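Local coordinates for lactate racemase apoprotein (Thermoanaerobacterium thermosaccharolyticum, PDB 2YJG) that interconverts the D- and L-isomers of lactate once its nickel cofactor is installed, and works as a homodimer, at the interface of chains A and B. Coordinates in Å, arbitrary orientation; residue numbers count along the deposited sequence, not the author numbering. Chains: chain A/B, Lactate racemase apoprotein.

All three contacts belong to the two-fold dimer interface of lactate racemase. The C-alpha centres of contact 2 and contact 3 lie about 6 Å apart, and they share A:Glu126, A:Asn127 and B:Gln129, where helix 122-127 passes into strand 129-132. Contact 1, formed by A:Lys64, B:Lys64 and the segments 96-98 of both chains, lies about 15 Å from contact 2 and 12 Å from contact 3. The interface therefore joins a polar patch to a helix-and-strand patch. Contact 2 lies nearest the active site, its centre about 15 Å from B:His108, so assembly could steady the structure around that site.

Contact 1: the interface of chains A and B. Residues chain A 64, 96-98; chain B 64, 96-98.
A:Asn98 and B:Asn98 run antiparallel alongside each other at this polar patch, their amide planes 39° apart. On chain B, CG stands anti to the backbone N (chi1 -168°), and this swings the amide toward chain A, where its nitrogen ND2 donates to the backbone carbonyl A:Ser96 O at 3.0 Å. The bond is fairly straight, 158° at the hydrogen, but it comes in above the carbonyl plane. The same nitrogen reaches A:Ala97 O through a water. A short amide with both a donor and an acceptor suits a place lined by backbone carbonyls. In the opposite pairing A:Asn98 OD1 lies 3.0 Å from B:Ser96 O; two acceptors clash, so the modelled amide is doubtful and may be turned over, which would offer its nitrogen instead. B:Lys64 meets A:Asn98 tip to tip and curls so that its ammonium NZ donates to B:Ser96 O of its own chain at 3.0 Å, a long flexible chain serving as a brace. Its CG packs on A:Ser96 CB at 3.9 Å. A:Lys64, by contrast, runs extended past the hydroxyl B:Ser96 OG, 3.9 Å from its CG. Together they probably contribute a small polar patch to the homodimer interface.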
ATOM      1  N   LYS A  64       8.152  11.056  21.663  1.00 27.10           N
ATOM      2  CA  LYS A  64       8.359   9.667  21.184  1.00 28.39           C
ATOM      3  C   LYS A  64       7.152   8.987  20.567  1.00 28.06           C
ATOM      4  O   LYS A  64       7.170   7.780  20.310  1.00 29.26           O
ATOM      5  CB  LYS A  64       8.899   8.798  22.342  1.00 29.79           C
ATOM      6  CG  LYS A  64       7.891   8.403  23.383  1.00 31.05           C
ATOM      7  CD  LYS A  64       8.585   7.891  24.672  1.00 34.20           C
ATOM      8  CE  LYS A  64       7.577   7.541  25.734  1.00 32.89           C
ATOM      9  NZ  LYS A  64       8.297   7.196  26.977  1.00 35.24           N
ATOM     10  N   SER A  96      14.696  10.132  14.866  1.00 20.43           N
ATOM     11  CA  SER A  96      14.147   8.807  15.166  1.00 21.45           C
ATOM     12  C   SER A  96      12.722   8.850  15.710  1.00 21.75           C
ATOM     13  O   SER A  96      12.246   7.879  16.275  1.00 22.37           O
ATOM     14  CB  SER A  96      15.067   8.107  16.202  1.00 21.94           C
ATOM     15  OG  SER A  96      16.383   8.029  15.674  1.00 23.67           O
ATOM     16  N   ALA A  97      12.027   9.971  15.521  1.00 22.10           N
ATOM     17  CA  ALA A  97      10.631  10.076  15.928  1.00 21.08           C
ATOM     18  C   ALA A  97       9.774   8.970  15.372  1.00 20.06           C
ATOM     19  O   ALA A  97       9.879   8.592  14.203  1.00 19.49           O
ATOM     20  CB  ALA A  97      10.023  11.438  15.512  1.00 21.78           C
ATOM     21  N   ASN A  98       8.947   8.433  16.247  1.00 17.91           N
ATOM     22  CA  ASN A  98       7.865   7.610  15.811  1.00 18.05           C
ATOM     23  C   ASN A  98       6.745   8.510  15.362  1.00 16.14           C
ATOM     24  O   ASN A  98       6.251   9.356  16.145  1.00 16.80           O
ATOM     25  CB  ASN A  98       7.372   6.721  16.914  1.00 18.56           C
ATOM     26  CG  ASN A  98       8.402   5.781  17.372  1.00 24.05           C
ATOM     27  OD1 ASN A  98       8.813   5.828  18.538  1.00 29.96           O
ATOM     28  ND2 ASN A  98       8.905   4.964  16.448  1.00 21.79           N
TER
ATOM     29  N   LYS B  64      16.894   2.155  20.092  1.00 22.20           N
ATOM     30  CA  LYS B  64      15.896   3.032  19.498  1.00 23.02           C
ATOM     31  C   LYS B  64      15.621   2.630  18.043  1.00 22.13           C
ATOM     32  O   LYS B  64      14.490   2.455  17.697  1.00 24.09           O
ATOM     33  CB  LYS B  64      16.354   4.508  19.588  1.00 24.31           C
ATOM     34  CG  LYS B  64      15.313   5.554  19.113  1.00 26.43           C
ATOM     35  CD  LYS B  64      13.853   5.135  19.491  1.00 32.08           C
ATOM     36  CE  LYS B  64      12.870   6.294  19.456  1.00 33.73           C
ATOM     37  NZ  LYS B  64      11.890   6.157  20.581  1.00 36.17           N
ATOM     38  N   SER B  96       8.376   1.755  22.399  1.00 22.89           N
ATOM     39  CA  SER B  96       8.616   2.889  21.490  1.00 23.27           C
ATOM     40  C   SER B  96       9.785   2.688  20.529  1.00 21.95           C
ATOM     41  O   SER B  96      10.337   3.661  19.975  1.00 21.44           O
ATOM     42  CB  SER B  96       8.894   4.151  22.298  1.00 23.56           C
ATOM     43  OG  SER B  96       7.673   4.560  22.890  1.00 28.39           O
ATOM     44  N   ALA B  97      10.164   1.434  20.356  1.00 20.34           N
ATOM     45  CA  ALA B  97      11.164   1.074  19.397  1.00 19.95           C
ATOM     46  C   ALA B  97      10.652   1.561  18.051  1.00 18.58           C
ATOM     47  O   ALA B  97       9.443   1.465  17.743  1.00 19.22           O
ATOM     48  CB  ALA B  97      11.362  -0.468  19.373  1.00 20.55           C
ATOM     49  N   ASN B  98      11.569   2.115  17.276  1.00 18.96           N
ATOM     50  CA  ASN B  98      11.296   2.514  15.906  1.00 18.67           C
ATOM     51  C   ASN B  98      11.796   1.382  14.991  1.00 18.18           C
ATOM     52  O   ASN B  98      13.000   1.245  14.761  1.00 19.57           O
ATOM     53  CB  ASN B  98      12.021   3.830  15.633  1.00 17.77           C
ATOM     54  CG  ASN B  98      11.584   4.453  14.360  1.00 20.93           C
ATOM     55  OD1 ASN B  98      11.325   3.753  13.395  1.00 19.91           O
ATOM     56  ND2 ASN B  98      11.499   5.764  14.339  1.00 19.72           N
TER
HETATM   57  O   HOH W   1       9.533   6.795  11.937  1.00 27.83           O

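Contact 2: the interface of chains A and B. Residues chain A 126-127; chain B 129-132.
A:Glu126 and A:Asn127, at the end of a helix, pack against strand 129-132 of chain B in a helix-to-strand interface that joins the homodimer subunits through a backbone bond, an asparagine side chain and bridging waters. The amide B:Phe130 N donates to the carbonyl A:Glu126 O at 2.9 Å, almost straight at 172°. A carbonyl in the last turn of a helix suits this role, since it can turn to a partner outside the helix. The side chain of A:Asn127, with CG anti to its carbonyl carbon (chi1 -69°), leads its amide over the strand. There OD1 lies 2.9 Å from B:Phe130 O, two acceptors as modelled, so the amide orientation is doubtful; a turned amide is likelier. A water lies 2.9 Å from both A:Asn127 OD1 and B:Val132 N and joins them. A second water ties A:Asn127 O to the side-chain nitrogen B:Gln129 NE2. A:Glu126 carries its carboxylate past the strand, OE1 resting 3.8 Å from the methyl B:Val132 CG2, and branched valine suits a strand that presents methyls here. In the fold, helix 122-127 and the strand following it lie within the N-terminal domain, the contact centre about 15 Å from B:His108, a probable catalytic acid-base.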
ATOM      1  N   GLU A 126       3.927   2.380   2.177  1.00 16.67           N
ATOM      2  CA  GLU A 126       4.841   1.387   2.697  1.00 16.45           C
ATOM      3  C   GLU A 126       5.718   1.925   3.832  1.00 15.99           C
ATOM      4  O   GLU A 126       5.745   1.343   4.938  1.00 18.18           O
ATOM      5  CB  GLU A 126       5.725   0.868   1.552  1.00 17.83           C
ATOM      6  CG  GLU A 126       4.920   0.119   0.440  1.00 18.57           C
ATOM      7  CD  GLU A 126       5.725  -0.223  -0.793  1.00 21.24           C
ATOM      8  OE1 GLU A 126       6.933   0.136  -0.877  1.00 20.98           O
ATOM      9  OE2 GLU A 126       5.161  -0.911  -1.701  1.00 24.93           O
ATOM     10  N   ASN A 127       6.474   2.973   3.534  1.00 15.35           N
ATOM     11  CA  ASN A 127       7.602   3.413   4.323  1.00 15.39           C
ATOM     12  C   ASN A 127       7.191   4.040   5.685  1.00 16.03           C
ATOM     13  O   ASN A 127       7.977   4.060   6.654  1.00 15.11           O
ATOM     14  CB  ASN A 127       8.443   4.469   3.613  1.00 14.12           C
ATOM     15  CG  ASN A 127       9.237   3.984   2.384  1.00 13.92           C
ATOM     16  OD1 ASN A 127       9.355   2.781   2.025  1.00 15.80           O
ATOM     17  ND2 ASN A 127       9.736   4.955   1.689  1.00 10.22           N
TER
ATOM     18  N   GLN B 129       6.437   0.237   9.085  1.00 14.22           N
ATOM     19  CA  GLN B 129       7.328   0.872   8.185  1.00 15.20           C
ATOM     20  C   GLN B 129       8.060  -0.217   7.385  1.00 16.02           C
ATOM     21  O   GLN B 129       8.922  -0.913   7.936  1.00 17.98           O
ATOM     22  CB  GLN B 129       8.398   1.692   8.963  1.00 15.11           C
ATOM     23  CG  GLN B 129       7.837   2.810   9.833  1.00 15.67           C
ATOM     24  CD  GLN B 129       8.843   3.360  10.764  1.00 17.84           C
ATOM     25  OE1 GLN B 129       8.891   2.964  11.975  1.00 21.17           O
ATOM     26  NE2 GLN B 129       9.708   4.211  10.245  1.00 17.54           N
ATOM     27  N   PHE B 130       7.709  -0.354   6.127  1.00 16.04           N
ATOM     28  CA  PHE B 130       8.313  -1.319   5.173  1.00 15.51           C
ATOM     29  C   PHE B 130       9.100  -0.532   4.146  1.00 15.98           C
ATOM     30  O   PHE B 130       8.596   0.443   3.578  1.00 16.59           O
ATOM     31  CB  PHE B 130       7.246  -2.112   4.430  1.00 14.75           C
ATOM     32  CG  PHE B 130       6.737  -3.285   5.166  1.00 15.95           C
ATOM     33  CD1 PHE B 130       5.668  -3.150   6.080  1.00 14.19           C
ATOM     34  CD2 PHE B 130       7.234  -4.564   4.908  1.00 15.46           C
ATOM     35  CE1 PHE B 130       5.144  -4.267   6.770  1.00 16.46           C
ATOM     36  CE2 PHE B 130       6.702  -5.665   5.630  1.00 16.93           C
ATOM     37  CZ  PHE B 130       5.673  -5.515   6.531  1.00 16.86           C
ATOM     38  N   VAL B 131      10.325  -0.960   3.912  1.00 15.93           N
ATOM     39  CA  VAL B 131      11.255  -0.305   3.017  1.00 16.01           C
ATOM     40  C   VAL B 131      11.790  -1.389   2.088  1.00 17.78           C
ATOM     41  O   VAL B 131      12.168  -2.492   2.544  1.00 18.56           O
ATOM     42  CB  VAL B 131      12.367   0.401   3.783  1.00 16.18           C
ATOM     43  CG1 VAL B 131      13.356   1.015   2.833  1.00 16.07           C
ATOM     44  CG2 VAL B 131      11.794   1.504   4.750  1.00 14.14           C
ATOM     45  N   VAL B 132      11.829  -1.094   0.785  1.00 17.00           N
ATOM     46  CA  VAL B 132      12.312  -2.062  -0.196  1.00 17.54           C
ATOM     47  C   VAL B 132      13.761  -1.797  -0.562  1.00 17.33           C
ATOM     48  O   VAL B 132      14.080  -0.739  -0.976  1.00 18.19           O
ATOM     49  CB  VAL B 132      11.426  -2.039  -1.472  1.00 18.60           C
ATOM     50  CG1 VAL B 132      11.877  -3.134  -2.472  1.00 17.21           C
ATOM     51  CG2 VAL B 132       9.880  -2.216  -1.101  1.00 19.88           C
TER
HETATM   52  O   HOH W   2      10.864   1.539  -0.085  1.00 16.97           O
HETATM   53  O   HOH W   3      10.337   4.559   7.169  1.00 31.81           O

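Contact 3: the interface of chains A and B. Residues chain A 126-129; chain B 91, 126-129.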
ATOM      1  N   GLU A 126       3.927   2.380   2.177  1.00 16.67           N
ATOM      2  CA  GLU A 126       4.841   1.387   2.697  1.00 16.45           C
ATOM      3  C   GLU A 126       5.718   1.925   3.832  1.00 15.99           C
ATOM      4  O   GLU A 126       5.745   1.343   4.938  1.00 18.18           O
ATOM      5  CB  GLU A 126       5.725   0.868   1.552  1.00 17.83           C
ATOM      6  CG  GLU A 126       4.920   0.119   0.440  1.00 18.57           C
ATOM      7  CD  GLU A 126       5.725  -0.223  -0.793  1.00 21.24           C
ATOM      8  OE1 GLU A 126       6.933   0.136  -0.877  1.00 20.98           O
ATOM      9  OE2 GLU A 126       5.161  -0.911  -1.701  1.00 24.93           O
ATOM     10  N   ASN A 127       6.474   2.973   3.534  1.00 15.35           N
ATOM     11  CA  ASN A 127       7.602   3.413   4.323  1.00 15.39           C
ATOM     12  C   ASN A 127       7.191   4.040   5.685  1.00 16.03           C
ATOM     13  O   ASN A 127       7.977   4.060   6.654  1.00 15.11           O
ATOM     14  CB  ASN A 127       8.443   4.469   3.613  1.00 14.12           C
ATOM     15  CG  ASN A 127       9.237   3.984   2.384  1.00 13.92           C
ATOM     16  OD1 ASN A 127       9.355   2.781   2.025  1.00 15.80           O
ATOM     17  ND2 ASN A 127       9.736   4.955   1.689  1.00 10.22           N
ATOM     18  N   GLU A 128       6.001   4.635   5.737  1.00 13.69           N
ATOM     19  CA  GLU A 128       5.489   5.219   6.959  1.00 13.97           C
ATOM     20  C   GLU A 128       4.363   4.380   7.545  1.00 15.42           C
ATOM     21  O   GLU A 128       3.815   3.497   6.877  1.00 16.75           O
ATOM     22  CB  GLU A 128       4.998   6.645   6.725  1.00 13.44           C
ATOM     23  CG  GLU A 128       6.115   7.568   6.213  1.00 14.07           C
ATOM     24  CD  GLU A 128       7.272   7.843   7.120  1.00 15.09           C
ATOM     25  OE1 GLU A 128       7.219   7.594   8.330  1.00 22.16           O
ATOM     26  OE2 GLU A 128       8.312   8.316   6.583  1.00 18.67           O
ATOM     27  N   GLN A 129       4.012   4.705   8.784  1.00 15.26           N
ATOM     28  CA  GLN A 129       2.945   4.059   9.548  1.00 15.63           C
ATOM     29  C   GLN A 129       1.589   4.731   9.396  1.00 15.86           C
ATOM     30  O   GLN A 129       1.333   5.737  10.047  1.00 16.78           O
ATOM     31  CB  GLN A 129       3.298   4.049  11.052  1.00 14.94           C
ATOM     32  CG  GLN A 129       4.554   3.211  11.391  1.00 17.43           C
ATOM     33  CD  GLN A 129       4.785   3.086  12.865  1.00 22.60           C
ATOM     34  OE1 GLN A 129       5.335   3.990  13.497  1.00 23.56           O
ATOM     35  NE2 GLN A 129       4.341   1.974  13.448  1.00 25.66           N
TER
ATOM     36  N   ARG B  91       9.040  -5.399  21.003  1.00 18.98           N
ATOM     37  CA  ARG B  91       8.342  -4.370  21.737  1.00 20.71           C
ATOM     38  C   ARG B  91       8.097  -4.709  23.193  1.00 20.79           C
ATOM     39  O   ARG B  91       7.688  -3.836  23.969  1.00 20.72           O
ATOM     40  CB  ARG B  91       7.050  -3.974  21.015  1.00 20.45           C
ATOM     41  CG  ARG B  91       7.363  -3.064  19.773  1.00 20.73           C
ATOM     42  CD  ARG B  91       6.158  -2.939  18.839  1.00 20.86           C
ATOM     43  NE  ARG B  91       6.402  -2.025  17.735  1.00 21.30           N
ATOM     44  CZ  ARG B  91       5.751  -2.061  16.572  1.00 22.66           C
ATOM     45  NH1 ARG B  91       4.858  -3.011  16.324  1.00 25.42           N
ATOM     46  NH2 ARG B  91       6.037  -1.172  15.642  1.00 26.10           N
ATOM     47  N   GLU B 126       0.388  -1.199   5.736  1.00 16.80           N
ATOM     48  CA  GLU B 126       0.029   0.142   6.209  1.00 17.13           C
ATOM     49  C   GLU B 126       0.633   0.568   7.550  1.00 16.31           C
ATOM     50  O   GLU B 126       1.347   1.592   7.651  1.00 15.93           O
ATOM     51  CB  GLU B 126      -1.484   0.167   6.293  1.00 17.91           C
ATOM     52  CG  GLU B 126      -2.127   0.118   4.894  1.00 18.76           C
ATOM     53  CD  GLU B 126      -3.624   0.026   4.965  1.00 20.57           C
ATOM     54  OE1 GLU B 126      -4.141   0.063   6.098  1.00 22.18           O
ATOM     55  OE2 GLU B 126      -4.265  -0.134   3.882  1.00 25.84           O
ATOM     56  N   ASN B 127       0.386  -0.243   8.564  1.00 15.50           N
ATOM     57  CA  ASN B 127       0.600   0.124   9.932  1.00 14.77           C
ATOM     58  C   ASN B 127       2.060   0.162  10.314  1.00 15.53           C
ATOM     59  O   ASN B 127       2.432   0.898  11.218  1.00 14.32           O
ATOM     60  CB  ASN B 127      -0.085  -0.861  10.866  1.00 14.70           C
ATOM     61  CG  ASN B 127      -1.564  -0.864  10.755  1.00 18.08           C
ATOM     62  OD1 ASN B 127      -2.229   0.017  10.064  1.00 20.47           O
ATOM     63  ND2 ASN B 127      -2.139  -1.845  11.406  1.00 15.62           N
ATOM     64  N   GLU B 128       2.884  -0.624   9.640  1.00 14.78           N
ATOM     65  CA  GLU B 128       4.326  -0.653   9.934  1.00 16.16           C
ATOM     66  C   GLU B 128       5.158  -0.013   8.808  1.00 15.08           C
ATOM     67  O   GLU B 128       4.666   0.215   7.706  1.00 13.98           O
ATOM     68  CB  GLU B 128       4.785  -2.090  10.166  1.00 17.09           C
ATOM     69  CG  GLU B 128       4.023  -2.816  11.337  1.00 19.32           C
ATOM     70  CD  GLU B 128       4.320  -2.243  12.730  1.00 22.98           C
ATOM     71  OE1 GLU B 128       5.214  -1.383  12.917  1.00 20.63           O
ATOM     72  OE2 GLU B 128       3.588  -2.636  13.652  1.00 25.17           O
ATOM     73  N   GLN B 129       6.437   0.237   9.085  1.00 14.22           N
ATOM     74  CA  GLN B 129       7.328   0.872   8.185  1.00 15.20           C
ATOM     75  C   GLN B 129       8.060  -0.217   7.385  1.00 16.02           C
ATOM     76  O   GLN B 129       8.922  -0.913   7.936  1.00 17.98           O
ATOM     77  CB  GLN B 129       8.398   1.692   8.963  1.00 15.11           C
ATOM     78  CG  GLN B 129       7.837   2.810   9.833  1.00 15.67           C
ATOM     79  CD  GLN B 129       8.843   3.360  10.764  1.00 17.84           C
ATOM     80  OE1 GLN B 129       8.891   2.964  11.975  1.00 21.17           O
ATOM     81  NE2 GLN B 129       9.708   4.211  10.245  1.00 17.54           N
TER
HETATM   82  O   HOH W   4      10.337   4.559   7.169  1.00 31.81           O
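A:Gln129 and B:Gln129 cross near the two-fold of this lactate racemase family homodimer, CG to CG at 3.7 Å, with their amide planes 24° apart. Glutamine suits the place because its methylenes can pack against their twin while the amide still reaches a backbone group beyond. On chain A, CG stands anti to the carbonyl carbon (chi1 -64°) and the chain runs extended, bringing NE2 to the carbonyl B:Asn127 O at 3.1 Å. The donor lies in the carbonyl plane, though the bond is bent to 144° at the hydrogen. On chain B the amide nitrogen stays farther from the equivalent carbonyl, so the two copies depart from exact two-fold symmetry in their bonding. An alanine in place of A:Gln129 would probably leave B:Asn127 O without this donor and open a gap beside B:Gln129 CG. The carboxylate oxygen B:Glu128 OE1 lies 3.5 Å from A:Gln129 NE2, and its charge may favour the amide nitrogen on that side. B:Arg91, reaching in from helix 79-91, fixes that carboxylate end-on: NH1 donates to OE2 of B:Glu128 at 3.0 Å, and NH2 forms a salt bridge to its OE1 at 2.9 Å. Both carboxylate oxygens are met on their syn sides, so the flat guanidinium restrains rotation of the acid. A:Val125, A:Glu126 and A:Glu128 belong to a magnesium site, and a shared ion could account for A:Glu126 O lying 3.2 Å from B:Glu128 O.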